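Side-chain contacts in N-acetyl-beta-D glucosaminidase (PDB 4ZM6), which probably removes N-acetylglucosamine from beta-linked glycans and, in a GCN5-related region that binds acetyl-CoA, probably acetylates glucosamine: residues T226-G231 against D253-R258; V230-L235 against L270-V275; K240-S245 against A285-Q290. One frame throughout, in Å; residues are numbered along the deposited sequence.

Overall arrangement
All three contacts lie in the glycoside hydrolase family 3 N-terminal domain, which belongs to the TIM-barrel clan. They lie away from the acetyl-CoA site. Contact 1 joins strand 227-230 to helix 251-258. Contact 2 takes up the chain where that strand ends and shares Val230 and Gly231 with contact 1; their centres are about 15 Å apart. Contact 3 uses a later part of the loop between that strand and helix. Its centre is about 9 Å from that of contact 2 and about 13 Å from that of contact 1. The loop folds back on itself: Ser244 N probably bonds to Met233 O, at 2.8 Å, and Ser245 OG to Val230 O.

Contact 1: T226-G231 against D253-R258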
# COMPACT_ATOMS: atom_id res chain seq x y z
N THR A 226 -18.82 8.39 -10.43
CA THR A 226 -19.39 8.41 -11.77
C THR A 226 -18.95 9.65 -12.54
O THR A 226 -19.05 9.68 -13.76
CB THR A 226 -20.93 8.34 -11.74
OG1 THR A 226 -21.44 9.28 -10.78
CG2 THR A 226 -21.39 6.94 -11.36
N SER A 227 -18.48 10.66 -11.81
CA SER A 227 -17.86 11.83 -12.43
C SER A 227 -16.73 12.41 -11.57
O SER A 227 -16.64 12.14 -10.37
CB SER A 227 -18.91 12.92 -12.70
OG SER A 227 -19.15 13.72 -11.56
N VAL A 228 -15.88 13.21 -12.21
CA VAL A 228 -14.78 13.89 -11.53
C VAL A 228 -14.83 15.38 -11.89
O VAL A 228 -14.96 15.73 -13.06
CB VAL A 228 -13.42 13.32 -11.96
CG1 VAL A 228 -12.27 14.12 -11.35
CG2 VAL A 228 -13.31 11.85 -11.57
N MET A 229 -14.72 16.25 -10.89
CA MET A 229 -14.73 17.69 -11.12
C MET A 229 -13.32 18.28 -11.03
O MET A 229 -12.58 18.03 -10.07
CB MET A 229 -15.65 18.39 -10.12
CG MET A 229 -15.88 19.86 -10.43
SD MET A 229 -16.71 20.71 -9.08
CE MET A 229 -18.36 20.06 -9.26
N VAL A 230 -12.97 19.09 -12.02
CA VAL A 230 -11.68 19.76 -12.06
C VAL A 230 -11.85 21.20 -11.59
O VAL A 230 -12.49 22.01 -12.26
CB VAL A 230 -11.10 19.74 -13.49
CG1 VAL A 230 -9.69 20.29 -13.50
CG2 VAL A 230 -11.13 18.32 -14.04
N GLY A 231 -11.27 21.52 -10.44
CA GLY A 231 -11.31 22.88 -9.92
C GLY A 231 -10.43 23.83 -10.73
O GLY A 231 -9.85 23.44 -11.75
N ASP A 253 -4.25 14.75 -20.32
CA ASP A 253 -2.99 14.04 -20.08
C ASP A 253 -2.95 13.31 -18.74
O ASP A 253 -2.36 12.23 -18.65
CB ASP A 253 -1.81 15.02 -20.14
CG ASP A 253 -1.62 15.62 -21.52
OD1 ASP A 253 -2.41 15.29 -22.43
OD2 ASP A 253 -0.67 16.43 -21.68
N LEU A 254 -3.55 13.89 -17.71
CA LEU A 254 -3.42 13.34 -16.37
C LEU A 254 -4.62 12.46 -16.02
O LEU A 254 -4.46 11.28 -15.72
CB LEU A 254 -3.26 14.47 -15.36
CG LEU A 254 -2.63 14.06 -14.03
CD1 LEU A 254 -1.20 13.59 -14.22
CD2 LEU A 254 -2.71 15.22 -13.05
N LEU A 255 -5.81 13.04 -16.08
CA LEU A 255 -7.01 12.33 -15.66
C LEU A 255 -7.42 11.25 -16.66
O LEU A 255 -7.72 10.12 -16.28
CB LEU A 255 -8.16 13.33 -15.44
CG LEU A 255 -9.37 12.82 -14.66
CD1 LEU A 255 -8.95 12.17 -13.35
CD2 LEU A 255 -10.35 13.95 -14.40
N ARG A 256 -7.40 11.59 -17.94
CA ARG A 256 -7.86 10.68 -18.99
C ARG A 256 -6.78 9.67 -19.39
O ARG A 256 -7.03 8.47 -19.37
CB ARG A 256 -8.34 11.47 -20.22
CG ARG A 256 -9.22 10.69 -21.17
CD ARG A 256 -10.57 10.37 -20.55
NE ARG A 256 -11.53 11.47 -20.67
CZ ARG A 256 -12.71 11.50 -20.07
NH1 ARG A 256 -13.10 10.50 -19.28
NH2 ARG A 256 -13.52 12.54 -20.25
N ARG A 257 -5.60 10.16 -19.74
CA ARG A 257 -4.52 9.28 -20.21
C ARG A 257 -3.84 8.52 -19.06
O ARG A 257 -4.01 7.31 -18.94
CB ARG A 257 -3.51 10.07 -21.05
CG ARG A 257 -2.27 9.28 -21.46
CD ARG A 257 -1.77 9.62 -22.86
NE ARG A 257 -1.81 11.05 -23.17
CZ ARG A 257 -2.50 11.61 -24.16
NH1 ARG A 257 -3.23 10.88 -25.00
NH2 ARG A 257 -2.45 12.93 -24.33
N ARG A 258 -3.07 9.23 -18.22
CA ARG A 258 -2.33 8.59 -17.12
C ARG A 258 -3.22 7.71 -16.24
O ARG A 258 -2.99 6.50 -16.14
CB ARG A 258 -1.64 9.66 -16.26
CG ARG A 258 -1.18 9.18 -14.88
CD ARG A 258 0.31 9.33 -14.68
NE ARG A 258 0.77 8.71 -13.42
CZ ARG A 258 0.59 9.22 -12.20
NH1 ARG A 258 -0.05 10.37 -12.02
NH2 ARG A 258 1.07 8.57 -11.15
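Val228 and Leu255 meet tip to tip in the core of a beta-alpha-beta unit. The unit runs from strand 227-230 through helix 251-258 to strand 264-267, within the TIM-barrel type domain of this family 3 glycosidase. The closest pair is Val228 CG1 and Leu255 CD2, at 3.6 Å. The same Leu255 CD2 lies 4.0 Å from Val228 CB. Val230 comes in at the margin: its CG2 is 4.5 Å from Leu255 CD2. The CD2 methyl of Leu255 makes the closest approaches to both valines, and the contact is apolar.

The torsions explain how the tips reach each other. In Leu255 the CG is anti to the backbone N (chi1 -165°), and this extends the isobutyl group from the helix toward the strand. In Val228 the branch anti to N is CG1, and this is the methyl that touches. The backbones stay well apart, with 8.9 Å between the CA atoms of Val228 and Leu255. Val228 and Val230 both point at the helix, while Met229 between them points to the other side of the sheet.

Strands 178-181 and 264-267 flank this strand in a parallel sheet. Phe181 and Ile265 from them also touch Leu255. At the far end of the helix segment, Arg258 forms a salt bridge with Asp542 of the second subunit.

The helix widens here into a pi-type turn, in which Arg258 N donates to Asp253 O at 3.1 Å. On the side of the helix away from the strand, Arg257 NH2 makes a salt bridge to Asp253 OD1 at 3.0 Å, with a bent and weak hydrogen bond.

Contact 2: V230-L235 against L270-V275; sequences VGHMLL and LEMDAV
The side chain of His232 meets four residues of 270-275. The sulfur contact is made at the ring edge. Met272 SD lies in the ring plane, 4.7 Å from the His232 centroid and 85° off the normal. It is 3.7 Å from His232 CD2. The ring is placed there with His232 CG anti to the carbonyl carbon (chi1 -45°).

The apolar contacts come from other directions. Val275 CB sits over one face of the His232 ring, toward the rim and 4.1 Å above the plane. Ala274 CB packs on His232 CB at 3.7 Å. Leu270 CD2 is 4.1 Å from His232 CE1, and the two side chains cross at about a right angle.

The NE2 of the ring is hydrogen-bonded to Cys269 O, just outside the segment, which would limit rotation of the ring.

Met272 is the N-cap residue of the short helix 273-276, and Val275 N donates to Met272 O. The loop carrying His232 leaves the C-terminal end of strand 227-230, the side where TIM-barrel enzymes carry their active sites. The other segment follows strand 264-267, and its Leu270 and Glu271 touch strand 296-298.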
# COMPACT_ATOMS: atom_id res chain seq x y z
N VAL A 230 -12.97 19.09 -12.02
CA VAL A 230 -11.68 19.76 -12.06
C VAL A 230 -11.85 21.20 -11.59
O VAL A 230 -12.49 22.01 -12.26
CB VAL A 230 -11.10 19.74 -13.49
CG1 VAL A 230 -9.69 20.29 -13.50
CG2 VAL A 230 -11.13 18.32 -14.04
N GLY A 231 -11.27 21.52 -10.44
CA GLY A 231 -11.31 22.88 -9.92
C GLY A 231 -10.43 23.83 -10.73
O GLY A 231 -9.85 23.44 -11.75
N HIS A 232 -10.35 25.07 -10.27
CA HIS A 232 -9.57 26.10 -10.94
C HIS A 232 -8.33 26.44 -10.11
O HIS A 232 -8.42 27.17 -9.12
CB HIS A 232 -10.40 27.36 -11.15
CG HIS A 232 -11.77 27.09 -11.68
ND1 HIS A 232 -12.00 26.62 -12.95
CD2 HIS A 232 -12.99 27.22 -11.10
CE1 HIS A 232 -13.30 26.48 -13.14
NE2 HIS A 232 -13.92 26.84 -12.03
N MET A 233 -7.19 25.88 -10.50
CA MET A 233 -5.91 26.17 -9.87
C MET A 233 -4.76 26.12 -10.88
O MET A 233 -4.79 25.34 -11.83
CB MET A 233 -5.65 25.22 -8.69
CG MET A 233 -6.14 23.79 -8.88
SD MET A 233 -6.63 23.03 -7.32
CE MET A 233 -8.06 22.10 -7.85
N LEU A 234 -3.78 26.99 -10.67
CA LEU A 234 -2.65 27.13 -11.57
C LEU A 234 -1.54 26.18 -11.13
O LEU A 234 -1.11 26.20 -9.97
CB LEU A 234 -2.14 28.58 -11.56
CG LEU A 234 -1.39 29.14 -12.78
CD1 LEU A 234 -0.08 28.41 -13.01
CD2 LEU A 234 -2.25 29.09 -14.04
N LEU A 235 -1.09 25.34 -12.07
CA LEU A 235 -0.04 24.36 -11.81
C LEU A 235 1.12 24.59 -12.77
O LEU A 235 1.16 24.02 -13.86
CB LEU A 235 -0.60 22.94 -11.96
CG LEU A 235 -1.56 22.53 -10.83
CD1 LEU A 235 -2.86 21.97 -11.37
CD2 LEU A 235 -0.89 21.55 -9.87
N LEU A 270 -17.74 27.92 -13.80
CA LEU A 270 -16.97 28.77 -14.71
C LEU A 270 -17.18 30.28 -14.48
O LEU A 270 -16.62 31.09 -15.21
CB LEU A 270 -17.28 28.43 -16.17
CG LEU A 270 -16.83 27.06 -16.67
CD1 LEU A 270 -17.39 26.79 -18.06
CD2 LEU A 270 -15.31 26.96 -16.69
N GLU A 271 -17.98 30.65 -13.48
CA GLU A 271 -18.23 32.06 -13.18
C GLU A 271 -17.44 32.57 -11.97
O GLU A 271 -17.56 33.73 -11.60
CB GLU A 271 -19.73 32.29 -12.95
CG GLU A 271 -20.57 32.05 -14.20
CD GLU A 271 -22.00 32.54 -14.06
OE1 GLU A 271 -22.30 33.28 -13.09
OE2 GLU A 271 -22.84 32.19 -14.92
N MET A 272 -16.63 31.70 -11.37
CA MET A 272 -15.72 32.13 -10.30
C MET A 272 -14.64 33.00 -10.92
O MET A 272 -14.35 32.89 -12.12
CB MET A 272 -15.10 30.92 -9.60
CG MET A 272 -16.11 30.03 -8.89
SD MET A 272 -15.54 28.33 -8.69
CE MET A 272 -14.59 28.45 -7.18
N ASP A 273 -14.04 33.86 -10.11
CA ASP A 273 -13.06 34.83 -10.62
C ASP A 273 -11.79 34.17 -11.16
O ASP A 273 -11.13 34.73 -12.04
CB ASP A 273 -12.70 35.87 -9.54
CG ASP A 273 -13.86 36.81 -9.21
OD1 ASP A 273 -14.67 37.12 -10.11
OD2 ASP A 273 -13.94 37.26 -8.05
N ALA A 274 -11.47 32.99 -10.65
CA ALA A 274 -10.30 32.24 -11.12
C ALA A 274 -10.34 31.92 -12.62
O ALA A 274 -9.29 31.76 -13.24
CB ALA A 274 -10.15 30.96 -10.31
N VAL A 275 -11.53 31.81 -13.20
CA VAL A 275 -11.66 31.62 -14.65
C VAL A 275 -12.39 32.77 -15.35
O VAL A 275 -12.23 32.93 -16.56
CB VAL A 275 -12.37 30.29 -14.98
CG1 VAL A 275 -13.88 30.47 -14.99
CG2 VAL A 275 -11.91 29.75 -16.33

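Contact 3: K240-S245 against A285-Q290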
# COMPACT_ATOMS: atom_id res chain seq x y z
N LYS A 240 1.52 26.78 -17.06
CA LYS A 240 1.67 28.07 -16.38
C LYS A 240 0.87 29.20 -17.05
O LYS A 240 0.81 30.31 -16.53
CB LYS A 240 3.16 28.45 -16.29
CG LYS A 240 3.79 28.90 -17.60
CD LYS A 240 5.29 28.67 -17.61
CE LYS A 240 5.64 27.22 -17.92
NZ LYS A 240 7.10 27.03 -18.11
N ASP A 241 0.26 28.91 -18.20
CA ASP A 241 -0.54 29.90 -18.91
C ASP A 241 -1.97 29.97 -18.39
O ASP A 241 -2.51 31.06 -18.19
CB ASP A 241 -0.56 29.61 -20.41
CG ASP A 241 0.82 29.67 -21.05
OD1 ASP A 241 1.70 30.41 -20.53
OD2 ASP A 241 1.03 28.99 -22.07
N VAL A 242 -2.59 28.82 -18.17
CA VAL A 242 -4.01 28.77 -17.80
C VAL A 242 -4.33 27.84 -16.64
O VAL A 242 -3.55 26.96 -16.29
CB VAL A 242 -4.90 28.37 -19.00
CG1 VAL A 242 -4.98 29.52 -19.99
CG2 VAL A 242 -4.39 27.10 -19.66
N VAL A 243 -5.52 28.05 -16.08
CA VAL A 243 -5.97 27.37 -14.88
C VAL A 243 -6.35 25.91 -15.19
O VAL A 243 -6.73 25.59 -16.32
CB VAL A 243 -7.13 28.18 -14.23
CG1 VAL A 243 -8.51 27.67 -14.66
CG2 VAL A 243 -7.00 28.19 -12.72
N SER A 244 -6.24 25.04 -14.18
CA SER A 244 -6.35 23.58 -14.36
C SER A 244 -7.56 23.08 -15.15
O SER A 244 -7.44 22.13 -15.93
CB SER A 244 -6.33 22.89 -12.99
OG SER A 244 -7.32 23.43 -12.13
N SER A 245 -8.72 23.72 -14.96
CA SER A 245 -9.97 23.29 -15.61
C SER A 245 -9.91 23.33 -17.13
O SER A 245 -10.61 22.57 -17.80
CB SER A 245 -11.12 24.18 -15.15
OG SER A 245 -11.11 24.29 -13.74
N ALA A 285 -15.69 28.17 -21.25
CA ALA A 285 -16.48 27.00 -21.61
C ALA A 285 -15.87 26.26 -22.80
O ALA A 285 -15.81 25.03 -22.80
CB ALA A 285 -17.91 27.39 -21.90
N LEU A 286 -15.44 27.01 -23.81
CA LEU A 286 -14.84 26.43 -25.01
C LEU A 286 -13.50 25.77 -24.69
O LEU A 286 -13.23 24.65 -25.11
CB LEU A 286 -14.65 27.49 -26.10
CG LEU A 286 -13.93 27.05 -27.38
CD1 LEU A 286 -14.55 25.78 -27.97
CD2 LEU A 286 -13.94 28.17 -28.41
N MET A 287 -12.67 26.49 -23.94
CA MET A 287 -11.35 25.99 -23.56
C MET A 287 -11.42 24.79 -22.61
O MET A 287 -10.48 23.99 -22.56
CB MET A 287 -10.52 27.12 -22.92
CG MET A 287 -10.16 28.24 -23.88
SD MET A 287 -9.53 29.70 -23.02
CE MET A 287 -8.05 29.05 -22.26
N ALA A 288 -12.52 24.67 -21.87
CA ALA A 288 -12.76 23.52 -21.00
C ALA A 288 -12.96 22.26 -21.82
O ALA A 288 -12.27 21.26 -21.61
CB ALA A 288 -13.96 23.76 -20.10
N LEU A 289 -13.90 22.30 -22.76
CA LEU A 289 -14.17 21.16 -23.63
C LEU A 289 -13.00 20.84 -24.55
O LEU A 289 -12.83 19.69 -24.96
CB LEU A 289 -15.43 21.40 -24.46
CG LEU A 289 -16.74 21.53 -23.66
CD1 LEU A 289 -17.89 21.84 -24.60
CD2 LEU A 289 -17.03 20.27 -22.86
N GLN A 290 -12.19 21.85 -24.88
CA GLN A 290 -10.96 21.64 -25.64
C GLN A 290 -9.92 20.87 -24.82
O GLN A 290 -9.19 20.04 -25.37
CB GLN A 290 -10.36 22.98 -26.10
CG GLN A 290 -11.00 23.52 -27.38
CD GLN A 290 -10.59 24.96 -27.69
OE1 GLN A 290 -10.22 25.73 -26.80
NE2 GLN A 290 -10.67 25.32 -28.97
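The long loop between strand 227-230 and helix 251-258 packs against helix 281-291 through two pairs, Val242 with Met287 and Ser245 with Ala288. In the first pair Val242 CG1 touches Met287 CE at 3.8 Å. The two side chains approach at a slant, methyl against methyl. In Val242 the touching branch is anti to the carbonyl carbon (chi1 -72°). Met287 reaches out from the helix and turns at its last torsion (chi3 63°), which brings CE round to the valine.

The second pair sets a backbone oxygen against an alanine. Ser245 O lies 4.0 Å from Ala288 CA and 4.2 Å from Ala288 CB. No hydrogen bond crosses between the two segments. The chains come close here, with 6.1 Å between the CA atoms of Ser245 and Ala288.

In this TIM-barrel type domain, helix 281-291 is itself backed by helix 304-318, which Ala285 and Leu286 touch. Serine hydroxyls tie the loop to its own start: Ser245 OG probably bonds to Val230 O, and Ser244 OG is hydrogen-bonded to Met233 N; both hydroxyls also lie very close to Gly231 O, where the model is doubtful. Asn293 links the two segments, with its ND2 bonded to Ala288 O and more weakly to Ser245 O. Within the helix, Gln290 N donates to Leu286 O at 3.0 Å.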